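Local atomic coordinates of isochorismatase hydrolase (Alkaliphilus metalliredigens, PDB entry 3HB7), a protein that probably acts as a hydrolase of the isochorismatase family, within the wider group of cysteine hydrolases, on a substrate that is not established. Residues E[8-13]-E[53-58]; E[57-62]-E[82-87]; E[101-106]-E[131-136]. One frame throughout, in Å; residues are numbered along the deposited sequence.

Interaction 1 (E[8-13]-E[53-58]); sequences HAILVI and IHLVHI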
loop_
_atom_site.group_PDB
_atom_site.type_symbol
_atom_site.label_atom_id
_atom_site.label_comp_id
_atom_site.label_asym_id
_atom_site.label_seq_id
_atom_site.Cartn_x
_atom_site.Cartn_y
_atom_site.Cartn_z
ATOM N N HIS E 8 11.282 15.633 -50.648
ATOM C CA HIS E 8 11.166 15.459 -49.227
ATOM C C HIS E 8 11.625 16.673 -48.472
ATOM O O HIS E 8 12.567 17.324 -48.849
ATOM C CB HIS E 8 12.059 14.333 -48.764
ATOM C CG HIS E 8 11.532 12.977 -49.058
ATOM N ND1 HIS E 8 11.977 11.862 -48.400
ATOM C CD2 HIS E 8 10.617 12.552 -49.950
ATOM C CE1 HIS E 8 11.354 10.806 -48.871
ATOM N NE2 HIS E 8 10.522 11.198 -49.810
ATOM N N ALA E 9 10.955 16.934 -47.364
ATOM C CA ALA E 9 11.395 17.918 -46.410
ATOM C C ALA E 9 11.658 17.245 -45.094
ATOM O O ALA E 9 10.884 16.451 -44.622
ATOM C CB ALA E 9 10.385 18.974 -46.252
ATOM N N ILE E 10 12.771 17.577 -44.498
ATOM C CA ILE E 10 13.122 17.011 -43.240
ATOM C C ILE E 10 13.003 18.098 -42.238
ATOM O O ILE E 10 13.650 19.095 -42.353
ATOM C CB ILE E 10 14.550 16.515 -43.280
ATOM C CG1 ILE E 10 14.659 15.421 -44.319
ATOM C CG2 ILE E 10 14.989 16.002 -41.942
ATOM C CD1 ILE E 10 15.974 14.814 -44.396
ATOM N N LEU E 11 12.161 17.891 -41.244
ATOM C CA LEU E 11 11.902 18.911 -40.264
ATOM C C LEU E 11 12.706 18.655 -39.026
ATOM O O LEU E 11 12.615 17.633 -38.433
ATOM C CB LEU E 11 10.421 18.963 -39.933
ATOM C CG LEU E 11 9.543 18.963 -41.163
ATOM C CD1 LEU E 11 8.099 18.896 -40.835
ATOM C CD2 LEU E 11 9.813 20.141 -41.976
ATOM N N VAL E 12 13.506 19.614 -38.642
ATOM C CA VAL E 12 14.333 19.441 -37.502
ATOM C C VAL E 12 13.747 20.274 -36.416
ATOM O O VAL E 12 13.714 21.467 -36.498
ATOM C CB VAL E 12 15.747 19.868 -37.822
ATOM C CG1 VAL E 12 16.638 19.611 -36.686
ATOM C CG2 VAL E 12 16.220 19.147 -39.001
ATOM N N ILE E 13 13.256 19.601 -35.396
ATOM C CA ILE E 13 12.391 20.234 -34.446
ATOM C C ILE E 13 12.998 20.479 -33.108
ATOM O O ILE E 13 13.269 19.595 -32.368
ATOM C CB ILE E 13 11.122 19.416 -34.264
ATOM C CG1 ILE E 13 10.289 19.457 -35.526
ATOM C CG2 ILE E 13 10.332 19.945 -33.153
ATOM C CD1 ILE E 13 9.532 18.255 -35.743
ATOM N N ILE E 53 15.905 16.742 -51.488
ATOM C CA ILE E 53 15.674 16.801 -50.069
ATOM C C ILE E 53 16.061 18.094 -49.384
ATOM O O ILE E 53 17.195 18.488 -49.406
ATOM C CB ILE E 53 16.368 15.662 -49.406
ATOM C CG1 ILE E 53 15.751 14.378 -49.930
ATOM C CG2 ILE E 53 16.218 15.770 -47.936
ATOM C CD1 ILE E 53 16.608 13.189 -49.864
ATOM N N HIS E 54 15.086 18.731 -48.747
ATOM C CA HIS E 54 15.282 20.000 -48.090
ATOM C C HIS E 54 15.390 19.851 -46.601
ATOM O O HIS E 54 14.801 18.983 -46.032
ATOM C CB HIS E 54 14.110 20.914 -48.337
ATOM C CG HIS E 54 13.901 21.282 -49.765
ATOM N ND1 HIS E 54 13.369 22.489 -50.144
ATOM C CD2 HIS E 54 14.120 20.597 -50.904
ATOM C CE1 HIS E 54 13.281 22.540 -51.453
ATOM N NE2 HIS E 54 13.731 21.404 -51.940
ATOM N N LEU E 55 16.113 20.758 -45.978
ATOM C CA LEU E 55 16.193 20.828 -44.549
ATOM C C LEU E 55 15.396 22.029 -44.098
ATOM O O LEU E 55 15.570 23.100 -44.625
ATOM C CB LEU E 55 17.625 21.033 -44.125
ATOM C CG LEU E 55 18.520 19.833 -43.942
ATOM C CD1 LEU E 55 19.671 20.199 -43.060
ATOM C CD2 LEU E 55 17.751 18.706 -43.377
ATOM N N VAL E 56 14.509 21.825 -43.135
ATOM C CA VAL E 56 13.718 22.876 -42.533
ATOM C C VAL E 56 13.965 22.863 -41.047
ATOM O O VAL E 56 13.837 21.858 -40.419
ATOM C CB VAL E 56 12.257 22.638 -42.795
ATOM C CG1 VAL E 56 11.442 23.786 -42.360
ATOM C CG2 VAL E 56 12.033 22.358 -44.205
ATOM N N HIS E 57 14.323 23.988 -40.478
ATOM C CA HIS E 57 14.610 24.037 -39.062
ATOM C C HIS E 57 13.526 24.774 -38.308
ATOM O O HIS E 57 13.180 25.885 -38.631
ATOM C CB HIS E 57 15.943 24.713 -38.790
ATOM C CG HIS E 57 17.055 24.248 -39.671
ATOM N ND1 HIS E 57 18.014 23.361 -39.251
ATOM C CD2 HIS E 57 17.371 24.565 -40.943
ATOM C CE1 HIS E 57 18.852 23.130 -40.233
ATOM N NE2 HIS E 57 18.483 23.846 -41.271
ATOM N N ILE E 58 12.989 24.126 -37.299
ATOM C CA ILE E 58 11.877 24.662 -36.581
ATOM C C ILE E 58 12.227 24.953 -35.156
ATOM O O ILE E 58 12.667 24.101 -34.436
ATOM C CB ILE E 58 10.715 23.720 -36.683
ATOM C CG1 ILE E 58 10.388 23.546 -38.144
ATOM C CG2 ILE E 58 9.529 24.284 -35.988
ATOM C CD1 ILE E 58 9.570 22.431 -38.424
#
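Strands 8-13 and 53-58 pair in parallel within the six-stranded sheet of the isochorismatase-like alpha/beta fold, 53-60 being next to the edge strand 96-100. H8 lies opposite I53 and I13 opposite I58, as the two strands of a beta-alpha-beta crossover that runs through helix 35-47. The backbone ladder zigzags along strand 8-13: H8 O accepts from H54 N, I10 donates to H54 O and accepts from V56 N, and V12 repeats this with V56 O and I58 N. The five bonds are of similar length, V12 N to V56 O for example being 2.9 Å. I53 CA lies 3.4 Å from H8 O, adding a CA-H...O contact to the same acceptor.

The side chains of I10, V12, I53 and L55 share one face of the sheet. I10 CG1 lies anti to the carbonyl carbon and chi2 is extended (-177°), which puts CD1 3.7 Å from I53 CG2, while L55 CD2 packs on I10 CB at 3.9 Å. F42 of helix 35-47 and Y182 of helix 179-187 press on this layer. On the reverse face, L11 and V56 lie side by side, pointing the same way, with L11 CD2 3.6 Å from V56 CB; L11 CB then meets I58 CD1 at 3.9 Å.

H8 ND1 bonds Y182, H54 ND1 bonds Y114 and H57 NE2 bonds E95, whereas H57 ND1 is buried without a partner in the model. The side-chain contacts between the strands are thus mainly aliphatic, the directional bonds come from the backbone, and the histidines' bonds lead to partners outside the pair.

Interaction 2 (E[57-62]-E[82-87]); sequences HIQEAH and GSDFIP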
loop_
_atom_site.group_PDB
_atom_site.type_symbol
_atom_site.label_atom_id
_atom_site.label_comp_id
_atom_site.label_asym_id
_atom_site.label_seq_id
_atom_site.Cartn_x
_atom_site.Cartn_y
_atom_site.Cartn_z
ATOM N N HIS E 57 14.323 23.988 -40.478
ATOM C CA HIS E 57 14.610 24.037 -39.062
ATOM C C HIS E 57 13.526 24.774 -38.308
ATOM O O HIS E 57 13.180 25.885 -38.631
ATOM C CB HIS E 57 15.943 24.713 -38.790
ATOM C CG HIS E 57 17.055 24.248 -39.671
ATOM N ND1 HIS E 57 18.014 23.361 -39.251
ATOM C CD2 HIS E 57 17.371 24.565 -40.943
ATOM C CE1 HIS E 57 18.852 23.130 -40.233
ATOM N NE2 HIS E 57 18.483 23.846 -41.271
ATOM N N ILE E 58 12.989 24.126 -37.299
ATOM C CA ILE E 58 11.877 24.662 -36.581
ATOM C C ILE E 58 12.227 24.953 -35.156
ATOM O O ILE E 58 12.667 24.101 -34.436
ATOM C CB ILE E 58 10.715 23.720 -36.683
ATOM C CG1 ILE E 58 10.388 23.546 -38.144
ATOM C CG2 ILE E 58 9.529 24.284 -35.988
ATOM C CD1 ILE E 58 9.570 22.431 -38.424
ATOM N N GLN E 59 12.028 26.187 -34.760
ATOM C CA GLN E 59 12.363 26.617 -33.438
ATOM C C GLN E 59 11.197 27.247 -32.722
ATOM O O GLN E 59 10.530 28.087 -33.247
ATOM C CB GLN E 59 13.520 27.602 -33.484
ATOM C CG GLN E 59 13.135 28.951 -33.928
ATOM C CD GLN E 59 14.278 29.881 -34.124
ATOM O OE1 GLN E 59 15.174 29.914 -33.328
ATOM N NE2 GLN E 59 14.272 30.607 -35.196
ATOM N N GLU E 60 10.998 26.834 -31.491
ATOM C CA GLU E 60 10.024 27.433 -30.618
ATOM C C GLU E 60 10.508 28.806 -30.277
ATOM O O GLU E 60 11.644 28.976 -29.935
ATOM C CB GLU E 60 9.906 26.606 -29.358
ATOM C CG GLU E 60 9.038 27.181 -28.303
ATOM C CD GLU E 60 8.812 26.228 -27.159
ATOM O OE1 GLU E 60 9.222 26.528 -26.051
ATOM O OE2 GLU E 60 8.238 25.168 -27.369
ATOM N N ALA E 61 9.632 29.780 -30.420
ATOM C CA ALA E 61 9.938 31.162 -30.178
ATOM C C ALA E 61 8.790 31.940 -29.559
ATOM O O ALA E 61 8.154 32.693 -30.222
ATOM C CB ALA E 61 10.367 31.805 -31.449
ATOM N N HIS E 62 8.552 31.772 -28.281
ATOM C CA HIS E 62 7.410 32.384 -27.649
ATOM C C HIS E 62 7.591 33.859 -27.498
ATOM O O HIS E 62 8.679 34.342 -27.526
ATOM C CB HIS E 62 7.170 31.771 -26.287
ATOM C CG HIS E 62 6.626 30.390 -26.342
ATOM N ND1 HIS E 62 5.284 30.122 -26.335
ATOM C CD2 HIS E 62 7.240 29.197 -26.417
ATOM C CE1 HIS E 62 5.091 28.827 -26.402
ATOM N NE2 HIS E 62 6.265 28.241 -26.451
ATOM N N GLY E 82 18.378 30.925 -25.818
ATOM C CA GLY E 82 17.723 29.654 -25.615
ATOM C C GLY E 82 16.955 29.197 -26.820
ATOM O O GLY E 82 16.907 28.034 -27.112
ATOM N N SER E 83 16.363 30.148 -27.516
ATOM C CA SER E 83 15.614 29.898 -28.731
ATOM C C SER E 83 16.440 29.390 -29.877
ATOM O O SER E 83 15.946 28.702 -30.729
ATOM C CB SER E 83 14.859 31.139 -29.153
ATOM O OG SER E 83 13.722 30.799 -29.878
ATOM N N ASP E 84 17.708 29.765 -29.898
ATOM C CA ASP E 84 18.582 29.475 -31.027
ATOM C C ASP E 84 18.999 28.046 -31.169
ATOM O O ASP E 84 19.038 27.311 -30.225
ATOM C CB ASP E 84 19.812 30.364 -31.010
ATOM C CG ASP E 84 20.200 30.829 -32.381
ATOM O OD1 ASP E 84 19.351 30.808 -33.272
ATOM O OD2 ASP E 84 21.351 31.217 -32.577
ATOM N N PHE E 85 19.313 27.670 -32.387
ATOM C CA PHE E 85 19.778 26.341 -32.664
ATOM C C PHE E 85 21.135 26.108 -32.027
ATOM O O PHE E 85 21.920 27.008 -31.873
ATOM C CB PHE E 85 19.788 26.088 -34.161
ATOM C CG PHE E 85 18.491 26.392 -34.813
ATOM C CD1 PHE E 85 17.485 25.490 -34.811
ATOM C CD2 PHE E 85 18.266 27.601 -35.384
ATOM C CE1 PHE E 85 16.301 25.789 -35.369
ATOM C CE2 PHE E 85 17.087 27.888 -35.937
ATOM C CZ PHE E 85 16.110 26.983 -35.930
ATOM N N ILE E 86 21.379 24.890 -31.611
ATOM C CA ILE E 86 22.669 24.541 -31.126
ATOM C C ILE E 86 23.579 24.510 -32.322
ATOM O O ILE E 86 23.168 24.168 -33.405
ATOM C CB ILE E 86 22.639 23.205 -30.444
ATOM C CG1 ILE E 86 22.036 22.179 -31.367
ATOM C CG2 ILE E 86 21.847 23.298 -29.206
ATOM C CD1 ILE E 86 22.278 20.823 -30.951
ATOM N N PRO E 87 24.832 24.838 -32.106
ATOM C CA PRO E 87 25.800 24.993 -33.172
ATOM C C PRO E 87 25.958 23.731 -33.937
ATOM O O PRO E 87 26.097 23.777 -35.125
ATOM C CB PRO E 87 27.069 25.270 -32.413
ATOM C CG PRO E 87 26.624 25.973 -31.236
ATOM C CD PRO E 87 25.324 25.399 -30.847
#
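F85 and H57 both carry CG anti to the carbonyl carbon, at chi1 -53° and -46°, and the two rings meet as a T-shaped (edge-to-face) pair in which the edge of H57 is directed at the face of F85. Their centroids are 5.7 Å apart and their planes are turned by 69°. The contact lies at the C-terminal end of strand 53-60 of the parallel sheet, where the loop leading to strand 96-100 folds back against it.

The far end of the phenyl ring does most of the touching. H57 CB sits 3.6 Å from F85 CE1, and Q59 CB comes equally close, 3.6 Å, to F85 CZ, so the ring tip bears on two residues whose side chains leave the same face of the strand. I58 O, on the backbone between them, lies near the ring plane, at its edge, 4.1 Å from F85 CE1. Q59 itself crosses F85 at about a right angle, its CG and CD both close to F85 CZ.

Outside the two segments, H57 NE2 bonds E95, and D84 OD2 bonds Y90, which ties the loop to its own continuation. Where the strand ends, A61 CB packs 3.8 Å from S83 OG. With that hydroxyl oxygen anti to its own backbone N, S83 OG donates to E60 O at 2.8 Å, tilted slightly from the plane of the carbonyl.

Interaction 3 (E[101-106]-E[131-136]); sequences RRHSGF and NVCVRS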
loop_
_atom_site.group_PDB
_atom_site.type_symbol
_atom_site.label_atom_id
_atom_site.label_comp_id
_atom_site.label_asym_id
_atom_site.label_seq_id
_atom_site.Cartn_x
_atom_site.Cartn_y
_atom_site.Cartn_z
ATOM N N ARG E 101 5.108 29.200 -31.980
ATOM C CA ARG E 101 4.748 29.509 -30.600
ATOM C C ARG E 101 3.895 28.449 -29.893
ATOM O O ARG E 101 3.525 28.638 -28.779
ATOM C CB ARG E 101 4.026 30.852 -30.528
ATOM C CG ARG E 101 4.751 32.019 -31.120
ATOM C CD ARG E 101 3.886 33.259 -31.326
ATOM N NE ARG E 101 3.030 33.484 -30.190
ATOM C CZ ARG E 101 1.919 34.170 -30.196
ATOM N NH1 ARG E 101 1.489 34.745 -31.279
ATOM N NH2 ARG E 101 1.232 34.265 -29.093
ATOM N N ARG E 102 3.581 27.361 -30.565
ATOM C CA ARG E 102 2.750 26.287 -30.043
ATOM C C ARG E 102 3.389 24.966 -30.414
ATOM O O ARG E 102 4.461 24.945 -30.917
ATOM C CB ARG E 102 1.301 26.352 -30.522
ATOM C CG ARG E 102 0.476 27.469 -29.954
ATOM C CD ARG E 102 0.310 27.362 -28.474
ATOM N NE ARG E 102 -0.473 28.439 -27.921
ATOM C CZ ARG E 102 0.021 29.585 -27.523
ATOM N NH1 ARG E 102 1.303 29.822 -27.607
ATOM N NH2 ARG E 102 -0.776 30.496 -27.061
ATOM N N HIS E 103 2.761 23.858 -30.110
ATOM C CA HIS E 103 3.445 22.602 -30.290
ATOM C C HIS E 103 3.824 22.229 -31.702
ATOM O O HIS E 103 4.926 21.893 -31.960
ATOM C CB HIS E 103 2.618 21.482 -29.695
ATOM C CG HIS E 103 2.537 21.518 -28.206
ATOM N ND1 HIS E 103 1.591 20.830 -27.502
ATOM C CD2 HIS E 103 3.290 22.155 -27.289
ATOM C CE1 HIS E 103 1.755 21.050 -26.218
ATOM N NE2 HIS E 103 2.785 21.843 -26.062
ATOM N N SER E 104 2.875 22.286 -32.604
ATOM C CA SER E 104 3.085 21.924 -33.974
ATOM C C SER E 104 3.932 22.902 -34.753
ATOM O O SER E 104 3.844 24.087 -34.604
ATOM C CB SER E 104 1.751 21.770 -34.653
ATOM O OG SER E 104 1.842 21.143 -35.873
ATOM N N GLY E 105 4.737 22.348 -35.622
ATOM C CA GLY E 105 5.467 23.089 -36.601
ATOM C C GLY E 105 4.539 23.810 -37.537
ATOM O O GLY E 105 4.876 24.810 -38.031
ATOM N N PHE E 106 3.373 23.269 -37.781
ATOM C CA PHE E 106 2.408 23.861 -38.663
ATOM C C PHE E 106 1.502 24.904 -38.041
ATOM O O PHE E 106 0.845 25.598 -38.734
ATOM C CB PHE E 106 1.522 22.777 -39.245
ATOM C CG PHE E 106 2.195 21.878 -40.209
ATOM C CD1 PHE E 106 2.106 22.111 -41.541
ATOM C CD2 PHE E 106 2.864 20.757 -39.789
ATOM C CE1 PHE E 106 2.689 21.295 -42.413
ATOM C CE2 PHE E 106 3.441 19.943 -40.664
ATOM C CZ PHE E 106 3.352 20.201 -41.977
ATOM N N ASN E 131 7.180 12.479 -28.312
ATOM C CA ASN E 131 5.783 12.374 -27.988
ATOM C C ASN E 131 5.073 13.692 -27.880
ATOM O O ASN E 131 3.906 13.725 -27.666
ATOM C CB ASN E 131 5.581 11.526 -26.735
ATOM C CG ASN E 131 6.301 12.060 -25.560
ATOM O OD1 ASN E 131 5.739 12.198 -24.510
ATOM N ND2 ASN E 131 7.538 12.401 -25.739
ATOM N N VAL E 132 5.793 14.777 -28.018
ATOM C CA VAL E 132 5.180 16.069 -27.928
ATOM C C VAL E 132 5.190 16.825 -29.224
ATOM O O VAL E 132 4.383 16.596 -30.062
ATOM C CB VAL E 132 5.825 16.888 -26.859
ATOM C CG1 VAL E 132 5.097 18.169 -26.678
ATOM C CG2 VAL E 132 5.836 16.117 -25.594
ATOM N N CYS E 133 6.116 17.741 -29.370
ATOM C CA CYS E 133 6.180 18.588 -30.549
ATOM C C CYS E 133 6.429 17.810 -31.827
ATOM O O CYS E 133 5.877 18.111 -32.833
ATOM C CB CYS E 133 7.156 19.745 -30.376
ATOM S SG CYS E 133 6.697 20.950 -29.191
ATOM N N VAL E 134 7.238 16.778 -31.766
ATOM C CA VAL E 134 7.417 15.932 -32.903
ATOM C C VAL E 134 6.142 15.235 -33.315
ATOM O O VAL E 134 5.790 15.223 -34.456
ATOM C CB VAL E 134 8.482 14.891 -32.630
ATOM C CG1 VAL E 134 8.508 13.892 -33.682
ATOM C CG2 VAL E 134 9.780 15.511 -32.516
ATOM N N ARG E 135 5.438 14.665 -32.369
ATOM C CA ARG E 135 4.206 14.001 -32.677
ATOM C C ARG E 135 3.171 14.949 -33.231
ATOM O O ARG E 135 2.433 14.595 -34.104
ATOM C CB ARG E 135 3.671 13.236 -31.477
ATOM C CG ARG E 135 2.243 13.498 -31.149
ATOM C CD ARG E 135 1.308 12.668 -31.935
ATOM N NE ARG E 135 0.907 11.515 -31.176
ATOM C CZ ARG E 135 -0.271 10.930 -31.248
ATOM N NH1 ARG E 135 -1.210 11.361 -32.059
ATOM N NH2 ARG E 135 -0.496 9.886 -30.501
ATOM N N SER E 136 3.124 16.149 -32.697
ATOM C CA SER E 136 2.187 17.150 -33.141
ATOM C C SER E 136 2.389 17.565 -34.575
ATOM O O SER E 136 1.461 17.731 -35.306
ATOM C CB SER E 136 2.320 18.388 -32.288
ATOM O OG SER E 136 1.673 18.212 -31.085
#
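H103 and S104 lean on the first turn of helix 133-143, and the backbone side of this contact is closer than the imidazole side. H103 O lies 3.4 Å from C133 SG, and C133 CB is 3.5 Å from H103 O. H103 CB rests 3.7 Å from S136 OG. One residue on, the buried S104 sets its hydroxyl beside the helix backbone, S104 OG being 3.5 Å from S136 O, while the CB atoms of S104 and S136 also face each other. The rotation of that hydroxyl is held from other directions: S104 OG accepts from F106 N at 3.2 Å, forming an ST turn, and hydrogen-bonds D140 further along the helix.

The helix begins here, with V132 at the N-cap position and S136 N bonded to V132 O. In the alpha/beta fold of isochorismatase-like cysteine hydrolases the nucleophilic cysteine stands at just such a helix N-terminus, beside an aspartate and a lysine. C133 is consistent with that role: its side chain touches D14, and K100 NZ makes weak hydrogen bonds to the carbonyls of R102 and H103.

Toward solvent the packing thins. H103 CG, anti to the carbonyl carbon (chi1 -69°), carries the exposed ring out over V132, whose CG1 sits above the centre of one face, 4.3 Å from the ring centroid and 3° off its normal, a CH-pi contact. C133 SG approaches the same ring obliquely, 4.1 Å from H103 CD2. A bound sodium ion lies about 4 Å from the S136 side chain.

Interactions 1 and 2 divide strand 53-60 between them, sharing H57 and I58, with centres about 14 Å apart. Interaction 3 lies about 14 and 13 Å from their centres and meets both at I58, among other points, I58 CG2 being 4.3 Å from G105 CA. The sheet also reaches the helix start directly: I13 CG2 is 4.2 Å from C133 CB. D14, which follows I13, accepts from E60 N, which places interaction 3, the end of strand 8-13 and segment 57-62 beside the likely catalytic residues, D14, K100 and C133. The sodium ion is about 12 Å from the I13 side chain, nearer to interaction 3.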